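Local coordinates for protein endoglucanase, family GH5 (PDB 6GL2) that probably hydrolyses internal beta-glucosidic bonds in glucans of the hemicellulose type, as a family 5 glycoside hydrolase from a marine bacterium, at residues F230-W243 with G277-H290. Sequence-based numbering, arbitrary orientation. Where two conformers were deposited one is given.
Sequences FPYQFCLDGTDSTW and GSTFSDNPEDRLAH
His290 turns one ring edge to the face of Trp243, the planes 88° apart. Its CD2 lies 3.7 Å from Trp243 CE2, and its CA sits over the six-membered ring. With CG anti to the backbone N (chi1 173°), the imidazole reaches from helix 284-301 to the backbone before helix 232-237. There NE2 donates in its ring plane to Phe230 O at 2.8 Å. Phe234 CE2 approaches one imidazole face, the rings oblique at 46°, and Cys235 SG comes within 3.6 Å of His290 CE1. Trp243 CB covers one face of the Phe234 ring, and a bridging water lies over the other. In this TIM barrel the cluster ties the chain after strand 222-227 to helix 284-301, which follows strand 271-276. Asn283 ND2 donates to Ser241 O (3.0 Å) in its amide plane and holds that water, which Phe234 O, Thr279 O and Ser281 OG share. Replacing Trp243 by an alanine would probably leave the His290 edge without its aromatic face and open a gap beside Ala289. In one conformer, Asp286 OD2 accepts from Trp243 N at 2.9 Å, from above the carboxylate plane. Asp240 and Thr242, flanking Ser241, bind magnesium in this protein, but none is bound here.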
loop_
_atom_site.group_PDB
_atom_site.type_symbol
_atom_site.label_atom_id
_atom_site.label_comp_id
_atom_site.label_asym_id
_atom_site.label_seq_id
_atom_site.Cartn_x
_atom_site.Cartn_y
_atom_site.Cartn_z
ATOM N N PHE A 230 -12.375 -2.862 6.802
ATOM C CA PHE A 230 -13.475 -3.734 7.226
ATOM C C PHE A 230 -13.792 -3.461 8.704
ATOM O O PHE A 230 -12.926 -3.521 9.523
ATOM C CB PHE A 230 -13.098 -5.208 7.062
ATOM C CG PHE A 230 -14.300 -6.117 7.138
ATOM C CD1 PHE A 230 -14.886 -6.380 8.378
ATOM C CD2 PHE A 230 -14.949 -6.520 6.011
ATOM C CE1 PHE A 230 -16.066 -7.135 8.450
ATOM C CE2 PHE A 230 -16.092 -7.305 6.090
ATOM C CZ PHE A 230 -16.664 -7.598 7.320
ATOM N N PRO A 231 -15.078 -3.185 9.035
ATOM C CA PRO A 231 -16.231 -3.084 8.132
ATOM C C PRO A 231 -16.438 -1.672 7.640
ATOM O O PRO A 231 -16.248 -0.745 8.417
ATOM C CB PRO A 231 -17.409 -3.552 9.009
ATOM C CG PRO A 231 -17.004 -2.999 10.343
ATOM C CD PRO A 231 -15.497 -3.136 10.423
ATOM N N TYR A 232 -16.742 -1.488 6.369
ATOM C CA TYR A 232 -16.690 -0.162 5.821
ATOM C C TYR A 232 -17.672 0.830 6.444
ATOM O O TYR A 232 -17.460 2.042 6.388
ATOM C CB TYR A 232 -16.807 -0.225 4.276
ATOM C CG TYR A 232 -18.197 -0.505 3.819
ATOM C CD1 TYR A 232 -19.139 0.518 3.673
ATOM C CD2 TYR A 232 -18.609 -1.813 3.572
ATOM C CE1 TYR A 232 -20.433 0.227 3.255
ATOM C CE2 TYR A 232 -19.903 -2.100 3.121
ATOM C CZ TYR A 232 -20.795 -1.067 2.987
ATOM O OH TYR A 232 -22.110 -1.325 2.566
ATOM N N GLN A 233 -18.799 0.334 6.932
ATOM C CA GLN A 233 -19.774 1.216 7.526
ATOM C C GLN A 233 -19.217 1.975 8.757
ATOM O O GLN A 233 -19.552 3.119 8.994
ATOM C CB GLN A 233 -20.951 0.382 8.004
ATOM C CG GLN A 233 -21.732 -0.239 6.857
ATOM C CD GLN A 233 -21.290 -1.623 6.483
ATOM O OE1 GLN A 233 -20.181 -2.140 6.815
ATOM N NE2 GLN A 233 -22.226 -2.312 5.766
ATOM N N PHE A 234 -18.383 1.289 9.506
ATOM C CA PHE A 234 -17.619 1.824 10.658
ATOM C C PHE A 234 -16.366 2.554 10.186
ATOM O O PHE A 234 -16.071 3.654 10.640
ATOM C CB PHE A 234 -17.252 0.698 11.555
ATOM C CG PHE A 234 -16.459 1.096 12.744
ATOM C CD1 PHE A 234 -17.082 1.634 13.867
ATOM C CD2 PHE A 234 -15.059 0.936 12.845
ATOM C CE1 PHE A 234 -16.375 2.027 14.990
ATOM C CE2 PHE A 234 -14.365 1.296 13.966
ATOM C CZ PHE A 234 -15.005 1.861 15.047
ATOM N N CYS A 235 -15.636 1.995 9.259
ATOM C CA CYS A 235 -14.306 2.492 8.929
ATOM C C CYS A 235 -14.266 3.673 7.970
ATOM O O CYS A 235 -13.420 4.558 8.089
ATOM C CB CYS A 235 -13.418 1.387 8.415
ATOM S SG CYS A 235 -13.047 0.070 9.514
ATOM N N LEU A 236 -15.145 3.622 6.958
ATOM C CA LEU A 236 -15.170 4.608 5.889
ATOM C C LEU A 236 -16.332 5.534 5.897
ATOM O O LEU A 236 -16.144 6.769 5.771
ATOM C CB LEU A 236 -15.087 3.901 4.531
ATOM C CG LEU A 236 -13.807 3.096 4.231
ATOM C CD1 LEU A 236 -13.854 2.418 2.873
ATOM C CD2 LEU A 236 -12.588 4.005 4.364
ATOM N N ASP A 237 -17.513 4.991 6.018
ATOM C CA ASP A 237 -18.698 5.845 5.836
ATOM C C ASP A 237 -19.082 6.645 7.063
ATOM O O ASP A 237 -19.727 7.698 6.920
ATOM C CB ASP A 237 -19.907 4.997 5.492
ATOM C CG ASP A 237 -19.823 4.407 4.134
ATOM O OD1 ASP A 237 -18.876 4.787 3.360
ATOM O OD2 ASP A 237 -20.727 3.557 3.862
ATOM N N GLY A 238 -18.725 6.163 8.240
ATOM C CA GLY A 238 -19.147 6.818 9.474
ATOM C C GLY A 238 -20.648 6.664 9.796
ATOM O O GLY A 238 -21.185 7.345 10.726
ATOM N N THR A 239 -21.304 5.718 9.092
ATOM C CA THR A 239 -22.727 5.461 9.241
ATOM C C THR A 239 -22.977 4.566 10.452
ATOM O O THR A 239 -24.063 4.550 11.020
ATOM C CB THR A 239 -23.342 4.841 7.958
ATOM O OG1 THR A 239 -22.871 3.506 7.742
ATOM C CG2 THR A 239 -23.038 5.710 6.735
ATOM N N ASP A 240 -21.973 3.809 10.872
ATOM C CA ASP A 240 -22.061 3.028 12.070
ATOM C C ASP A 240 -20.888 3.512 12.919
ATOM O O ASP A 240 -19.752 3.642 12.390
ATOM C CB ASP A 240 -21.915 1.567 11.734
ATOM C CG ASP A 240 -22.048 0.670 12.950
ATOM O OD1 ASP A 240 -22.376 1.162 14.068
ATOM O OD2 ASP A 240 -21.831 -0.555 12.784
ATOM N N SER A 241 -21.106 3.838 14.178
ATOM C CA SER A 241 -19.983 4.358 14.973
ATOM C C SER A 241 -19.558 3.462 16.082
ATOM O O SER A 241 -18.586 3.762 16.780
ATOM C CB SER A 241 -20.237 5.764 15.498
ATOM O OG SER A 241 -21.342 5.771 16.375
ATOM N N THR A 242 -20.257 2.345 16.231
ATOM C CA THR A 242 -19.916 1.381 17.192
ATOM C C THR A 242 -19.319 0.139 16.572
ATOM O O THR A 242 -19.637 -0.206 15.422
ATOM C CB THR A 242 -21.125 1.002 18.100
ATOM O OG1 THR A 242 -22.084 0.366 17.292
ATOM C CG2 THR A 242 -21.801 2.256 18.637
ATOM N N TRP A 243 -18.436 -0.465 17.318
ATOM C CA TRP A 243 -17.802 -1.696 16.927
ATOM C C TRP A 243 -17.403 -2.442 18.140
ATOM O O TRP A 243 -16.819 -1.868 19.087
ATOM C CB TRP A 243 -16.575 -1.440 15.996
ATOM C CG TRP A 243 -16.066 -2.686 15.362
ATOM C CD1 TRP A 243 -16.407 -3.200 14.117
ATOM C CD2 TRP A 243 -15.181 -3.707 15.967
ATOM N NE1 TRP A 243 -15.790 -4.388 13.926
ATOM C CE2 TRP A 243 -15.034 -4.749 14.971
ATOM C CE3 TRP A 243 -14.450 -3.837 17.157
ATOM C CZ2 TRP A 243 -14.307 -5.895 15.237
ATOM C CZ3 TRP A 243 -13.708 -5.029 17.381
ATOM C CH2 TRP A 243 -13.637 -6.001 16.412
ATOM N N GLY A 277 -7.962 0.724 8.505
ATOM C CA GLY A 277 -8.136 1.621 9.604
ATOM C C GLY A 277 -9.518 2.180 9.663
ATOM O O GLY A 277 -10.395 1.682 8.938
ATOM N N SER A 278 -9.739 3.091 10.603
ATOM C CA SER A 278 -11.079 3.679 10.745
ATOM C C SER A 278 -10.987 5.154 10.815
ATOM O O SER A 278 -10.067 5.684 11.418
ATOM C CB SER A 278 -11.799 3.104 12.009
ATOM O OG SER A 278 -11.028 3.379 13.154
ATOM N N THR A 279 -11.947 5.841 10.273
ATOM C CA THR A 279 -12.049 7.286 10.357
ATOM C C THR A 279 -12.603 7.648 11.761
ATOM O O THR A 279 -13.260 6.830 12.411
ATOM C CB THR A 279 -12.941 7.803 9.225
ATOM O OG1 THR A 279 -12.639 9.201 9.013
ATOM C CG2 THR A 279 -14.461 7.540 9.422
ATOM N N PHE A 280 -12.267 8.810 12.212
ATOM C CA PHE A 280 -12.736 9.277 13.474
ATOM C C PHE A 280 -14.231 9.590 13.411
ATOM O O PHE A 280 -14.659 10.473 12.690
ATOM C CB PHE A 280 -12.000 10.540 13.942
ATOM C CG PHE A 280 -12.382 10.929 15.331
ATOM C CD1 PHE A 280 -12.109 10.105 16.409
ATOM C CD2 PHE A 280 -13.127 12.060 15.508
ATOM C CE1 PHE A 280 -12.539 10.462 17.684
ATOM C CE2 PHE A 280 -13.589 12.388 16.802
ATOM C CZ PHE A 280 -13.244 11.619 17.835
ATOM N N SER A 281 -15.028 8.951 14.245
ATOM C CA SER A 281 -16.485 9.235 14.301
ATOM C C SER A 281 -16.976 9.437 15.730
ATOM O O SER A 281 -17.940 8.766 16.190
ATOM C CB SER A 281 -17.230 8.040 13.711
ATOM O OG SER A 281 -16.886 7.885 12.332
ATOM N N ASP A 282 -16.291 10.285 16.484
ATOM C CA ASP A 282 -16.651 10.615 17.871
ATOM C C ASP A 282 -16.761 9.343 18.662
ATOM O O ASP A 282 -17.682 9.124 19.521
ATOM C CB ASP A 282 -17.943 11.453 17.954
ATOM C CG ASP A 282 -17.761 12.826 17.534
ATOM O OD1 ASP A 282 -16.674 13.380 17.236
ATOM O OD2 ASP A 282 -18.819 13.535 17.637
ATOM N N ASN A 283 -15.809 8.418 18.443
ATOM C CA ASN A 283 -15.905 7.061 18.901
ATOM C C ASN A 283 -14.569 6.424 19.283
ATOM O O ASN A 283 -14.193 5.356 18.795
ATOM C CB ASN A 283 -16.624 6.209 17.821
ATOM C CG ASN A 283 -15.861 6.149 16.505
ATOM O OD1 ASN A 283 -15.004 6.979 16.237
ATOM N ND2 ASN A 283 -16.231 5.203 15.646
ATOM N N PRO A 284 -13.796 7.100 20.168
ATOM C CA PRO A 284 -12.440 6.646 20.426
ATOM C C PRO A 284 -12.349 5.251 20.986
ATOM O O PRO A 284 -11.367 4.518 20.694
ATOM C CB PRO A 284 -11.867 7.731 21.372
ATOM C CG PRO A 284 -13.090 8.406 21.955
ATOM C CD PRO A 284 -14.114 8.373 20.882
ATOM N N GLU A 285 -13.251 4.851 21.905
ATOM C CA GLU A 285 -13.126 3.543 22.501
ATOM C C GLU A 285 -13.344 2.394 21.482
ATOM O O GLU A 285 -12.671 1.418 21.521
ATOM C CB GLU A 285 -14.077 3.385 23.697
ATOM C CG GLU A 285 -13.661 4.202 24.920
ATOM C CD GLU A 285 -14.400 5.511 24.999
ATOM N N ASP A 286 -14.299 2.614 20.630
ATOM C CA ASP A 286 -14.590 1.580 19.636
ATOM C C ASP A 286 -13.512 1.574 18.540
ATOM O O ASP A 286 -13.158 0.489 18.056
ATOM C CB ASP A 286 -16.032 1.635 19.086
ATOM C CG ASP A 286 -17.139 1.175 20.108
ATOM O OD1 ASP A 286 -16.881 0.853 21.290
ATOM O OD2 ASP A 286 -18.298 1.221 19.635
ATOM N N ARG A 287 -12.958 2.722 18.133
ATOM C CA ARG A 287 -11.832 2.739 17.209
ATOM C C ARG A 287 -10.670 1.951 17.761
ATOM O O ARG A 287 -9.981 1.233 17.091
ATOM C CB ARG A 287 -11.345 4.126 16.844
ATOM C CG ARG A 287 -12.208 4.902 15.947
ATOM C CD ARG A 287 -11.478 6.196 15.657
ATOM N NE ARG A 287 -10.431 6.259 14.648
ATOM C CZ ARG A 287 -9.557 7.252 14.469
ATOM N NH1 ARG A 287 -9.300 8.083 15.424
ATOM N NH2 ARG A 287 -8.920 7.428 13.299
ATOM N N LEU A 288 -10.385 2.139 19.065
ATOM C CA LEU A 288 -9.335 1.449 19.702
ATOM C C LEU A 288 -9.577 -0.072 19.759
ATOM O O LEU A 288 -8.656 -0.889 19.466
ATOM C CB LEU A 288 -9.128 1.935 21.173
ATOM C CG LEU A 288 -8.001 1.303 21.944
ATOM C CD1 LEU A 288 -6.626 1.341 21.251
ATOM C CD2 LEU A 288 -7.946 1.904 23.375
ATOM N N ALA A 289 -10.783 -0.475 20.161
ATOM C CA ALA A 289 -11.153 -1.894 20.179
ATOM C C ALA A 289 -11.013 -2.539 18.802
ATOM O O ALA A 289 -10.480 -3.606 18.671
ATOM C CB ALA A 289 -12.588 -2.103 20.668
ATOM N N HIS A 290 -11.473 -1.853 17.786
ATOM C CA HIS A 290 -11.395 -2.339 16.410
ATOM C C HIS A 290 -9.906 -2.456 15.991
ATOM O O HIS A 290 -9.488 -3.473 15.417
ATOM C CB HIS A 290 -12.120 -1.355 15.496
ATOM C CG HIS A 290 -11.935 -1.691 14.061
ATOM N ND1 HIS A 290 -10.921 -1.119 13.303
ATOM C CD2 HIS A 290 -12.665 -2.499 13.202
ATOM C CE1 HIS A 290 -11.063 -1.541 12.073
ATOM N NE2 HIS A 290 -12.045 -2.489 12.015
HETATM O O HOH W 1 -15.561 5.422 12.787
HETATM O O HOH W 2 -15.903 -1.824 21.737
#